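Local atomic coordinates of putative sugar isomerase (Parabacteroides distasonis, PDB entry 3LMZ), a protein that probably isomerises a sugar, using a xylose isomerase-like TIM-barrel domain, although its natural substrate and exact reaction are not established. Residues Leu47-Phe52 / Phe95-Arg100; Glu113-Val118 / Tyr129-His134; Ala176-Tyr181 / Pro213-Met218; Leu230-Asp235 / Ala244-Tyr249. All blocks are in the same frame, centred on the assembly; numbering follows the deposited sequence. Where two conformers were deposited one is given.

Contact 1 (Leu47-Phe52 / Phe95-Arg100); sequences LCIKDF and FDYAKR
Ile-49 and Tyr-97 make a small, buried strand-to-helix contact in the barrel wall, bridged by a single water. Ile-49 ends the strand 46-49, and Tyr-97 lies on helix 88-101, which follows the neighbouring parallel strand 76-85. Only 79 Å² is buried between the two segments, and the backbones stay well apart, with the CA atoms of Ile-49 and Ala-98 9.9 Å from each other. One long side chain spans this gap. The ring of Tyr-97 leaves its helix with CG opposite the backbone N (chi1 166°), which sends the phenol toward the strand until OH stands 3.7 Å from CG2 of Ile-49. That methyl is the branch of Ile-49 that touches the phenol. The water completes the join, donating to the carbonyl O of Ile-49 at 2.7 Å and to OH of Tyr-97 at 2.9 Å. The same hydroxyl is hydrogen-bonded to the carbonyl of Leu-54, in the loop after the strand, while the ring packs on Val-80 and Leu-56. Lys-50, pointing away from the helix, reaches the Pro-82 carbonyl and a bound citrate. With no direct hydrogen bond between the segments, the polar link rests on the water: the buried hydroxyl accepts from it and is positioned by two partners, the water and Leu-54, at the tip of an otherwise apolar wedge.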
# COMPACT_ATOMS: atom_id res chain seq x y z
N LEU A 47 -4.97 16.59 -6.78
CA LEU A 47 -6.26 16.45 -6.13
C LEU A 47 -7.34 16.99 -7.11
O LEU A 47 -7.21 18.10 -7.62
CB LEU A 47 -6.30 17.26 -4.84
CG LEU A 47 -7.62 17.32 -4.08
CD1 LEU A 47 -8.10 15.91 -3.63
CD2 LEU A 47 -7.58 18.33 -2.89
N CYS A 48 -8.40 16.19 -7.27
CA CYS A 48 -9.56 16.68 -7.97
C CYS A 48 -10.46 17.39 -6.96
O CYS A 48 -10.76 16.84 -5.89
CB CYS A 48 -10.29 15.55 -8.69
SG CYS A 48 -11.44 16.20 -9.97
N ILE A 49 -10.89 18.64 -7.26
CA ILE A 49 -11.47 19.52 -6.26
C ILE A 49 -12.98 19.33 -6.17
O ILE A 49 -13.69 19.58 -7.18
CB ILE A 49 -11.18 21.01 -6.64
CG1 ILE A 49 -9.67 21.26 -6.81
CG2 ILE A 49 -11.82 21.97 -5.58
CD1 ILE A 49 -9.37 22.66 -7.42
N LYS A 50 -13.48 19.06 -4.95
CA LYS A 50 -14.89 18.90 -4.64
C LYS A 50 -15.45 20.09 -3.87
O LYS A 50 -14.71 20.77 -3.17
CB LYS A 50 -15.14 17.59 -3.88
CG LYS A 50 -15.16 16.34 -4.74
CD LYS A 50 -16.25 16.21 -5.72
CE LYS A 50 -17.62 16.07 -5.09
NZ LYS A 50 -18.66 15.78 -6.09
N ASP A 51 -16.74 20.31 -4.08
CA ASP A 51 -17.44 21.42 -3.46
C ASP A 51 -17.39 21.43 -1.93
O ASP A 51 -17.38 22.49 -1.31
CB ASP A 51 -18.88 21.53 -3.97
CG ASP A 51 -19.76 20.27 -3.71
OD1 ASP A 51 -19.25 19.25 -3.21
OD2 ASP A 51 -20.96 20.34 -4.06
N PHE A 52 -17.30 20.24 -1.31
CA PHE A 52 -17.17 20.17 0.16
C PHE A 52 -15.81 20.61 0.72
O PHE A 52 -15.63 20.82 1.94
CB PHE A 52 -17.61 18.78 0.68
CG PHE A 52 -17.00 17.62 -0.04
CD1 PHE A 52 -15.69 17.26 0.20
CD2 PHE A 52 -17.79 16.77 -0.84
CE1 PHE A 52 -15.14 16.18 -0.43
CE2 PHE A 52 -17.21 15.71 -1.44
CZ PHE A 52 -15.91 15.40 -1.22
N PHE A 95 -18.82 26.30 -15.11
CA PHE A 95 -17.76 26.76 -16.00
C PHE A 95 -17.13 28.02 -15.40
O PHE A 95 -15.92 28.17 -15.44
CB PHE A 95 -18.30 26.95 -17.44
CG PHE A 95 -18.25 25.72 -18.26
CD1 PHE A 95 -19.21 24.75 -18.10
CD2 PHE A 95 -17.23 25.49 -19.15
CE1 PHE A 95 -19.16 23.59 -18.86
CE2 PHE A 95 -17.17 24.35 -19.93
CZ PHE A 95 -18.15 23.38 -19.76
N ASP A 96 -17.94 28.93 -14.88
CA ASP A 96 -17.35 30.14 -14.31
C ASP A 96 -16.47 29.79 -13.09
O ASP A 96 -15.34 30.26 -12.95
CB ASP A 96 -18.44 31.16 -13.97
CG ASP A 96 -17.88 32.40 -13.33
OD1 ASP A 96 -16.97 33.03 -13.89
OD2 ASP A 96 -18.34 32.72 -12.22
N TYR A 97 -16.96 28.87 -12.25
CA TYR A 97 -16.17 28.39 -11.11
C TYR A 97 -14.84 27.78 -11.56
O TYR A 97 -13.76 28.16 -11.08
CB TYR A 97 -17.02 27.38 -10.38
CG TYR A 97 -16.32 26.50 -9.35
CD1 TYR A 97 -15.93 26.99 -8.11
CD2 TYR A 97 -16.26 25.12 -9.55
CE1 TYR A 97 -15.41 26.13 -7.13
CE2 TYR A 97 -15.73 24.24 -8.59
CZ TYR A 97 -15.33 24.72 -7.38
OH TYR A 97 -14.91 23.81 -6.43
N ALA A 98 -14.87 26.91 -12.59
CA ALA A 98 -13.61 26.37 -13.09
C ALA A 98 -12.60 27.47 -13.49
O ALA A 98 -11.43 27.41 -13.22
CB ALA A 98 -13.83 25.42 -14.20
N LYS A 99 -13.13 28.48 -14.17
CA LYS A 99 -12.26 29.56 -14.62
C LYS A 99 -11.68 30.31 -13.44
O LYS A 99 -10.49 30.67 -13.42
CB LYS A 99 -13.06 30.53 -15.53
CG LYS A 99 -12.26 31.71 -16.06
CD LYS A 99 -12.99 32.48 -17.16
CE LYS A 99 -12.16 33.65 -17.68
NZ LYS A 99 -12.87 34.38 -18.77
N ARG A 100 -12.53 30.58 -12.45
CA ARG A 100 -12.09 31.30 -11.24
C ARG A 100 -11.02 30.51 -10.45
O ARG A 100 -10.16 31.07 -9.83
CB ARG A 100 -13.27 31.60 -10.34
CG ARG A 100 -14.23 32.64 -10.92
CD ARG A 100 -15.44 32.98 -10.03
NE ARG A 100 -15.01 33.64 -8.81
CZ ARG A 100 -15.20 33.19 -7.56
NH1 ARG A 100 -15.94 32.09 -7.31
NH2 ARG A 100 -14.68 33.89 -6.57
O HOH W 1 -15.85 21.23 -7.22

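Contact 2 (Glu113-Val118 / Tyr129-His134)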
# COMPACT_ATOMS: atom_id res chain seq x y z
N GLU A 113 -30.01 15.78 -21.92
CA GLU A 113 -30.56 16.85 -22.76
C GLU A 113 -29.74 18.11 -22.73
O GLU A 113 -29.97 19.03 -23.53
CB GLU A 113 -32.04 17.14 -22.40
CG GLU A 113 -32.32 17.81 -21.09
CD GLU A 113 -32.37 16.88 -19.86
OE1 GLU A 113 -32.14 15.63 -19.98
OE2 GLU A 113 -32.66 17.43 -18.75
N LEU A 114 -28.84 18.21 -21.77
CA LEU A 114 -27.94 19.34 -21.63
C LEU A 114 -26.60 19.21 -22.32
O LEU A 114 -25.80 20.16 -22.29
CB LEU A 114 -27.73 19.70 -20.15
CG LEU A 114 -28.98 20.10 -19.37
CD1 LEU A 114 -28.69 20.21 -17.88
CD2 LEU A 114 -29.58 21.41 -19.95
N LEU A 115 -26.34 18.08 -22.97
CA LEU A 115 -25.10 17.91 -23.70
C LEU A 115 -24.84 18.97 -24.78
O LEU A 115 -23.72 19.48 -24.92
CB LEU A 115 -25.01 16.50 -24.26
CG LEU A 115 -24.69 15.44 -23.18
CD1 LEU A 115 -24.92 14.05 -23.76
CD2 LEU A 115 -23.33 15.56 -22.58
N PRO A 116 -25.88 19.38 -25.53
CA PRO A 116 -25.63 20.50 -26.46
C PRO A 116 -25.15 21.80 -25.78
O PRO A 116 -24.30 22.54 -26.28
CB PRO A 116 -27.00 20.70 -27.12
CG PRO A 116 -27.66 19.34 -27.02
CD PRO A 116 -27.22 18.77 -25.69
N TYR A 117 -25.68 22.08 -24.58
CA TYR A 117 -25.23 23.24 -23.84
C TYR A 117 -23.79 23.09 -23.34
O TYR A 117 -23.00 24.03 -23.36
CB TYR A 117 -26.21 23.54 -22.71
CG TYR A 117 -26.07 24.96 -22.17
CD1 TYR A 117 -26.58 26.02 -22.89
CD2 TYR A 117 -25.50 25.22 -20.95
CE1 TYR A 117 -26.48 27.32 -22.45
CE2 TYR A 117 -25.37 26.54 -20.48
CZ TYR A 117 -25.92 27.58 -21.23
OH TYR A 117 -25.80 28.91 -20.81
N VAL A 118 -23.44 21.91 -22.86
CA VAL A 118 -22.04 21.63 -22.52
C VAL A 118 -21.11 21.87 -23.72
O VAL A 118 -20.07 22.50 -23.60
CB VAL A 118 -21.86 20.19 -22.00
CG1 VAL A 118 -20.33 19.89 -21.77
CG2 VAL A 118 -22.63 20.00 -20.69
N TYR A 129 -14.14 18.54 -20.68
CA TYR A 129 -15.25 18.16 -19.85
C TYR A 129 -15.36 16.63 -19.85
O TYR A 129 -15.55 16.02 -20.90
CB TYR A 129 -16.55 18.77 -20.39
CG TYR A 129 -17.74 18.65 -19.49
CD1 TYR A 129 -18.44 17.45 -19.41
CD2 TYR A 129 -18.22 19.71 -18.74
CE1 TYR A 129 -19.56 17.32 -18.60
CE2 TYR A 129 -19.32 19.59 -17.93
CZ TYR A 129 -20.01 18.42 -17.89
OH TYR A 129 -21.12 18.31 -17.08
N ALA A 130 -15.20 16.02 -18.68
CA ALA A 130 -15.13 14.58 -18.52
C ALA A 130 -16.36 14.11 -17.75
O ALA A 130 -16.50 14.44 -16.59
CB ALA A 130 -13.85 14.18 -17.76
N ILE A 131 -17.23 13.36 -18.41
CA ILE A 131 -18.48 12.86 -17.81
C ILE A 131 -18.16 11.61 -16.95
O ILE A 131 -17.56 10.62 -17.44
CB ILE A 131 -19.53 12.48 -18.88
CG1 ILE A 131 -19.94 13.71 -19.69
CG2 ILE A 131 -20.73 11.80 -18.20
CD1 ILE A 131 -20.62 13.44 -20.98
N HIS A 132 -18.56 11.65 -15.67
CA HIS A 132 -18.29 10.51 -14.76
C HIS A 132 -19.34 9.41 -14.93
O HIS A 132 -20.46 9.55 -14.46
CB HIS A 132 -18.21 10.94 -13.28
CG HIS A 132 -17.70 9.85 -12.39
ND1 HIS A 132 -18.01 9.73 -11.06
CD2 HIS A 132 -16.89 8.80 -12.68
CE1 HIS A 132 -17.42 8.65 -10.56
NE2 HIS A 132 -16.73 8.06 -11.52
N LEU A 133 -18.90 8.29 -15.50
CA LEU A 133 -19.78 7.12 -15.67
C LEU A 133 -19.95 6.45 -14.33
O LEU A 133 -19.09 6.51 -13.48
CB LEU A 133 -19.24 6.20 -16.76
CG LEU A 133 -17.94 5.45 -16.45
CD1 LEU A 133 -18.21 4.08 -15.75
CD2 LEU A 133 -17.00 5.22 -17.68
N HIS A 134 -21.10 5.78 -14.16
CA HIS A 134 -21.64 5.45 -12.83
C HIS A 134 -22.02 4.02 -12.55
O HIS A 134 -22.38 3.74 -11.40
CB HIS A 134 -22.83 6.35 -12.53
CG HIS A 134 -22.43 7.72 -12.13
ND1 HIS A 134 -23.10 8.84 -12.56
CD2 HIS A 134 -21.44 8.16 -11.30
CE1 HIS A 134 -22.51 9.91 -12.04
NE2 HIS A 134 -21.52 9.53 -11.26
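Tyr-129 opens the strand segment by laying one ring face against Val-118 of helix 115-125. CG1 of Val-118 stands 3.7 Å from the centroid of the Tyr-129 ring and 12° off its normal, the geometry of a CH-pi contact. The second methyl adds a looser touch, CG2 of Val-118 lying 4.1 Å from CZ of Tyr-129. With CG1 anti to the backbone N (chi1 175°), Val-118 can bring both methyls to the ring, and the CA atoms of the two residues are 8.1 Å apart. Replacing Tyr-129 by an alanine is likely to leave a gap under the helix and take from the Val-118 methyls the aromatic face they rest on. Two residues on, Ile-131 points to the same side: its CG1 sits at the edge of the Tyr-129 ring, in plane, and its CD1 meets CD2 of Leu-115 at 3.8 Å. Val-147 and Tyr-141 also pack on Ile-131. His-132 alternates to the other side of the strand, where its ND1 binds citrate and its NE2 is hydrogen-bonded to OD2 of Asp-163. Beyond the strand, His-134 also binds the citrate through NE2, and its ring face lies over the carbonyl O of His-132. Helix 115-125, joining parallel strands 105-110 and 128-132, makes a beta-alpha-beta crossover of the TIM barrel, with Tyr-129 and Ile-131 facing it and His-132 facing the bound citrate, which may mark the pocket.

Contact 3 (Ala176-Tyr181 / Pro213-Met218)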
# COMPACT_ATOMS: atom_id res chain seq x y z
N ALA A 176 -10.22 -2.66 -22.48
CA ALA A 176 -10.68 -2.63 -23.88
C ALA A 176 -11.45 -1.34 -24.17
O ALA A 176 -11.34 -0.76 -25.27
CB ALA A 176 -11.50 -3.87 -24.26
N ASP A 177 -12.19 -0.84 -23.17
CA ASP A 177 -12.89 0.45 -23.36
C ASP A 177 -11.86 1.61 -23.53
O ASP A 177 -12.03 2.49 -24.37
CB ASP A 177 -13.88 0.72 -22.24
CG ASP A 177 -15.13 -0.12 -22.36
OD1 ASP A 177 -15.32 -0.82 -23.38
OD2 ASP A 177 -15.90 -0.13 -21.40
N LEU A 178 -10.82 1.59 -22.71
CA LEU A 178 -9.74 2.59 -22.86
C LEU A 178 -9.11 2.54 -24.27
O LEU A 178 -8.91 3.59 -24.91
CB LEU A 178 -8.67 2.44 -21.76
CG LEU A 178 -7.45 3.37 -21.91
CD1 LEU A 178 -7.81 4.89 -21.79
CD2 LEU A 178 -6.40 2.96 -20.84
N LYS A 179 -8.86 1.32 -24.78
CA LYS A 179 -8.31 1.16 -26.15
C LYS A 179 -9.26 1.80 -27.18
O LYS A 179 -8.83 2.59 -28.01
CB LYS A 179 -8.06 -0.31 -26.50
CG LYS A 179 -7.41 -0.52 -27.87
CD LYS A 179 -7.45 -1.99 -28.31
CE LYS A 179 -6.38 -2.83 -27.63
NZ LYS A 179 -6.51 -4.29 -27.96
N LYS A 180 -10.55 1.47 -27.10
CA LYS A 180 -11.53 2.01 -28.05
C LYS A 180 -11.64 3.52 -27.97
O LYS A 180 -11.68 4.23 -29.02
CB LYS A 180 -12.91 1.39 -27.81
CG LYS A 180 -13.00 -0.06 -28.23
CD LYS A 180 -14.41 -0.62 -28.08
CE LYS A 180 -14.81 -0.78 -26.63
NZ LYS A 180 -16.09 -1.54 -26.47
N TYR A 181 -11.72 4.01 -26.75
CA TYR A 181 -12.29 5.35 -26.47
C TYR A 181 -11.28 6.39 -26.04
O TYR A 181 -11.66 7.49 -25.68
CB TYR A 181 -13.41 5.25 -25.43
CG TYR A 181 -14.50 4.25 -25.76
CD1 TYR A 181 -14.99 4.13 -27.06
CD2 TYR A 181 -15.12 3.48 -24.78
CE1 TYR A 181 -16.02 3.21 -27.39
CE2 TYR A 181 -16.12 2.55 -25.11
CZ TYR A 181 -16.58 2.45 -26.41
OH TYR A 181 -17.59 1.57 -26.74
N PRO A 213 -2.15 -4.33 -14.11
CA PRO A 213 -1.10 -4.39 -15.06
C PRO A 213 -1.56 -4.11 -16.50
O PRO A 213 -0.90 -3.39 -17.24
CB PRO A 213 -0.56 -5.81 -14.85
CG PRO A 213 -0.78 -6.07 -13.47
CD PRO A 213 -2.12 -5.44 -13.16
N ALA A 214 -2.69 -4.69 -16.90
CA ALA A 214 -3.21 -4.47 -18.22
C ALA A 214 -3.58 -3.00 -18.47
O ALA A 214 -3.35 -2.46 -19.57
CB ALA A 214 -4.40 -5.42 -18.51
N LEU A 215 -4.14 -2.39 -17.44
CA LEU A 215 -4.54 -0.99 -17.49
C LEU A 215 -3.28 -0.12 -17.69
O LEU A 215 -3.23 0.75 -18.56
CB LEU A 215 -5.33 -0.64 -16.22
CG LEU A 215 -5.92 0.74 -16.16
CD1 LEU A 215 -7.09 0.91 -17.21
CD2 LEU A 215 -6.38 1.19 -14.73
N ILE A 216 -2.25 -0.40 -16.92
CA ILE A 216 -1.00 0.36 -17.03
C ILE A 216 -0.34 0.20 -18.41
O ILE A 216 0.06 1.17 -19.03
CB ILE A 216 -0.04 -0.10 -15.96
CG1 ILE A 216 -0.53 0.44 -14.61
CG2 ILE A 216 1.43 0.26 -16.30
CD1 ILE A 216 -0.25 1.83 -14.35
N ARG A 217 -0.31 -1.03 -18.94
CA ARG A 217 0.24 -1.23 -20.25
C ARG A 217 -0.58 -0.49 -21.30
O ARG A 217 -0.03 0.07 -22.25
CB ARG A 217 0.31 -2.72 -20.59
CG ARG A 217 1.38 -3.48 -19.88
CD ARG A 217 1.43 -4.94 -20.36
NE ARG A 217 1.97 -5.75 -19.28
CZ ARG A 217 1.24 -6.54 -18.49
NH1 ARG A 217 -0.07 -6.75 -18.68
NH2 ARG A 217 1.87 -7.20 -17.53
N MSE A 218 -1.90 -0.50 -21.15
CA MSE A 218 -2.76 0.16 -22.11
C MSE A 218 -2.62 1.67 -22.09
O MSE A 218 -2.70 2.35 -23.14
CB MSE A 218 -4.24 -0.25 -21.94
CG MSE A 218 -5.14 0.27 -23.06
SE MSE A 218 -4.61 -0.23 -24.85
CE MSE A 218 -4.92 -2.14 -24.73
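Leu-178 is the first residue of helix 176-181 to meet the other segment, pointing toward helix 213-218. Its CD2 methyl does the touching, 3.7 Å from CG of selenomethionine Met-218 and 4.2 Å from CD1 of Leu-215. Leu-178 and Met-218 run alongside in opposite senses, so the methyl of Leu-178 rests against the base of the Met-218 chain and not its tip. Lys-179 comes next and lies roughly perpendicular to the outer part of that chain: CB of Lys-179 is 3.8 Å from SE of Met-218. Bends at chi2 (56°) and chi3 (66°) turn the selenium and its methyl to the side of the lysine chain. A closer approach between the two CE atoms is doubtful, since it is tighter than normal packing and Lys-179 has two conformers. The segment axes run nearly parallel, 15° apart with a closest approach of 10.0 Å, as suits neighbouring outer helices of a TIM barrel; they follow the adjacent parallel strands 158-163 and 185-193. Lys-180 does not touch helix 213-218; in the conformer given, its NZ forms a weak 3.3 Å salt bridge with OD1 of Asp-177. Tyr-181, at the end of the helix, faces other company: its ring stacks with Trp-148 and its hydroxyl bonds to Thr-145. On the partner helix, Pro-213 packs on Leu-256 of the second subunit.

Contact 4 (Leu230-Asp235 / Ala244-Tyr249); sequences LEYEKD and AESIGY
Leu-230 and Ile-247 mark the closest backbone approach, with CA atoms 8.0 Å apart where the extended chain leaving strand 227-230 passes helix 240-256. CD2 of Leu-230 presses against CD1 of Ile-247 at 3.7 Å, with CG1 of Ile-247 slightly farther from the same methyl. Leucine CG stands opposite the backbone N (chi1 174°), which carries CD2 toward the helix; there it also lies 4.2 Å from CB of Ser-246. Tyr-232, on the same side of the chain as Leu-230, brings CE1 to 3.6 Å from OG of Ser-246, an oblique approach without a hydrogen bond. The serine hydroxyl instead bonds to the carbonyl of Gly-242, one turn back in its helix, and to the backbone N of Ile-205. This is the closing unit of the TIM barrel: strand 227-230 pairs with the first strand, 19-22, and helix 240-256 covers its outer side. Between the two packed residues, Glu-231 faces the other way, forming a salt bridge with Lys-191 and binding citrate. The same helix also meets the second subunit: Glu-245 forms a salt bridge with Lys-251 of that subunit, and Tyr-249 is hydrogen-bonded to its Asp-255.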
# COMPACT_ATOMS: atom_id res chain seq x y z
N LEU A 230 -7.47 8.11 -7.40
CA LEU A 230 -8.08 7.11 -6.56
C LEU A 230 -9.36 7.57 -5.94
O LEU A 230 -9.42 8.61 -5.28
CB LEU A 230 -7.10 6.63 -5.45
CG LEU A 230 -7.67 5.67 -4.40
CD1 LEU A 230 -8.06 4.35 -5.01
CD2 LEU A 230 -6.71 5.50 -3.19
N GLU A 231 -10.42 6.83 -6.19
CA GLU A 231 -11.73 7.08 -5.57
C GLU A 231 -12.08 5.88 -4.72
O GLU A 231 -12.60 4.86 -5.17
CB GLU A 231 -12.80 7.37 -6.61
CG GLU A 231 -14.09 7.85 -5.99
CD GLU A 231 -15.06 8.39 -7.01
OE1 GLU A 231 -15.45 7.61 -7.94
OE2 GLU A 231 -15.45 9.56 -6.87
N TYR A 232 -11.72 5.98 -3.45
CA TYR A 232 -11.81 4.87 -2.49
C TYR A 232 -13.11 4.90 -1.72
O TYR A 232 -13.36 5.85 -0.97
CB TYR A 232 -10.63 4.87 -1.50
CG TYR A 232 -10.54 3.60 -0.73
CD1 TYR A 232 -10.16 2.46 -1.38
CD2 TYR A 232 -10.80 3.54 0.60
CE1 TYR A 232 -10.12 1.20 -0.68
CE2 TYR A 232 -10.70 2.32 1.33
CZ TYR A 232 -10.41 1.16 0.66
OH TYR A 232 -10.33 -0.04 1.36
N GLU A 233 -14.00 3.91 -1.96
CA GLU A 233 -15.39 3.92 -1.48
C GLU A 233 -15.69 2.74 -0.58
O GLU A 233 -16.72 2.10 -0.64
CB GLU A 233 -16.37 3.93 -2.66
CG GLU A 233 -16.09 5.09 -3.62
CD GLU A 233 -16.88 5.08 -4.95
OE1 GLU A 233 -17.11 3.99 -5.64
OE2 GLU A 233 -17.20 6.23 -5.33
N LYS A 234 -14.75 2.42 0.26
CA LYS A 234 -14.88 1.42 1.29
C LYS A 234 -14.44 2.05 2.60
O LYS A 234 -13.54 2.91 2.60
CB LYS A 234 -13.98 0.25 0.94
CG LYS A 234 -13.81 -0.80 2.07
CD LYS A 234 -13.11 -2.03 1.62
CE LYS A 234 -12.89 -3.07 2.77
NZ LYS A 234 -12.33 -4.35 2.20
N ASP A 235 -15.05 1.71 3.73
CA ASP A 235 -14.68 2.20 5.04
C ASP A 235 -14.59 3.74 5.10
O ASP A 235 -13.65 4.32 5.62
CB ASP A 235 -13.35 1.60 5.48
CG ASP A 235 -13.44 0.11 5.70
OD1 ASP A 235 -14.51 -0.43 6.08
OD2 ASP A 235 -12.41 -0.57 5.50
N ALA A 244 -4.17 3.85 1.75
CA ALA A 244 -2.68 3.69 1.68
C ALA A 244 -2.26 2.36 1.11
O ALA A 244 -1.39 2.32 0.25
CB ALA A 244 -2.09 3.87 3.10
N GLU A 245 -2.98 1.28 1.46
CA GLU A 245 -2.69 -0.01 0.84
C GLU A 245 -2.93 0.05 -0.66
O GLU A 245 -2.14 -0.44 -1.46
CB GLU A 245 -3.56 -1.12 1.43
CG GLU A 245 -3.30 -2.50 0.80
CD GLU A 245 -4.15 -3.63 1.38
OE1 GLU A 245 -4.68 -3.44 2.52
OE2 GLU A 245 -4.18 -4.69 0.72
N SER A 246 -4.04 0.68 -1.08
CA SER A 246 -4.37 0.74 -2.48
C SER A 246 -3.30 1.53 -3.26
O SER A 246 -2.93 1.15 -4.40
CB SER A 246 -5.70 1.44 -2.66
OG SER A 246 -6.82 0.74 -2.15
N ILE A 247 -2.81 2.63 -2.69
CA ILE A 247 -1.79 3.45 -3.29
C ILE A 247 -0.48 2.66 -3.41
O ILE A 247 0.22 2.70 -4.44
CB ILE A 247 -1.64 4.80 -2.53
CG1 ILE A 247 -2.87 5.70 -2.77
CG2 ILE A 247 -0.31 5.46 -2.90
CD1 ILE A 247 -3.16 6.10 -4.22
N GLY A 248 -0.11 1.95 -2.35
CA GLY A 248 1.08 1.12 -2.44
C GLY A 248 1.04 0.07 -3.51
O GLY A 248 1.97 -0.10 -4.24
N TYR A 249 -0.09 -0.63 -3.60
CA TYR A 249 -0.26 -1.66 -4.60
C TYR A 249 -0.14 -0.99 -5.99
O TYR A 249 0.55 -1.44 -6.90
CB TYR A 249 -1.54 -2.41 -4.44
CG TYR A 249 -1.59 -3.76 -5.14
CD1 TYR A 249 -1.79 -3.85 -6.48
CD2 TYR A 249 -1.40 -4.95 -4.42
CE1 TYR A 249 -1.76 -5.12 -7.14
CE2 TYR A 249 -1.39 -6.17 -5.04
CZ TYR A 249 -1.56 -6.25 -6.39
OH TYR A 249 -1.52 -7.48 -7.00

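In the fold
All four contacts join outer helices of one TIM barrel to its strands, to the chain just after a strand, or to each other. Contacts 1 and 2 adjoin: CZ of Phe-95 packs 3.8 Å from CD2 of Tyr-129. Contacts 2 and 4 lie on opposite sides of the chain's centre, their centres about 27 Å apart, yet meet across the barrel mouth, where CE1 of His-132 is 3.4 Å from OE1 of Glu-231. Lys-50, His-132, His-134 and Glu-231, from contacts 1, 2 and 4, are hydrogen-bonded to citrate, probably from the crystallisation liquor, which may mark the sugar pocket. Contact 3 lies across the chain's centre from contact 1, their centres about 28 Å apart.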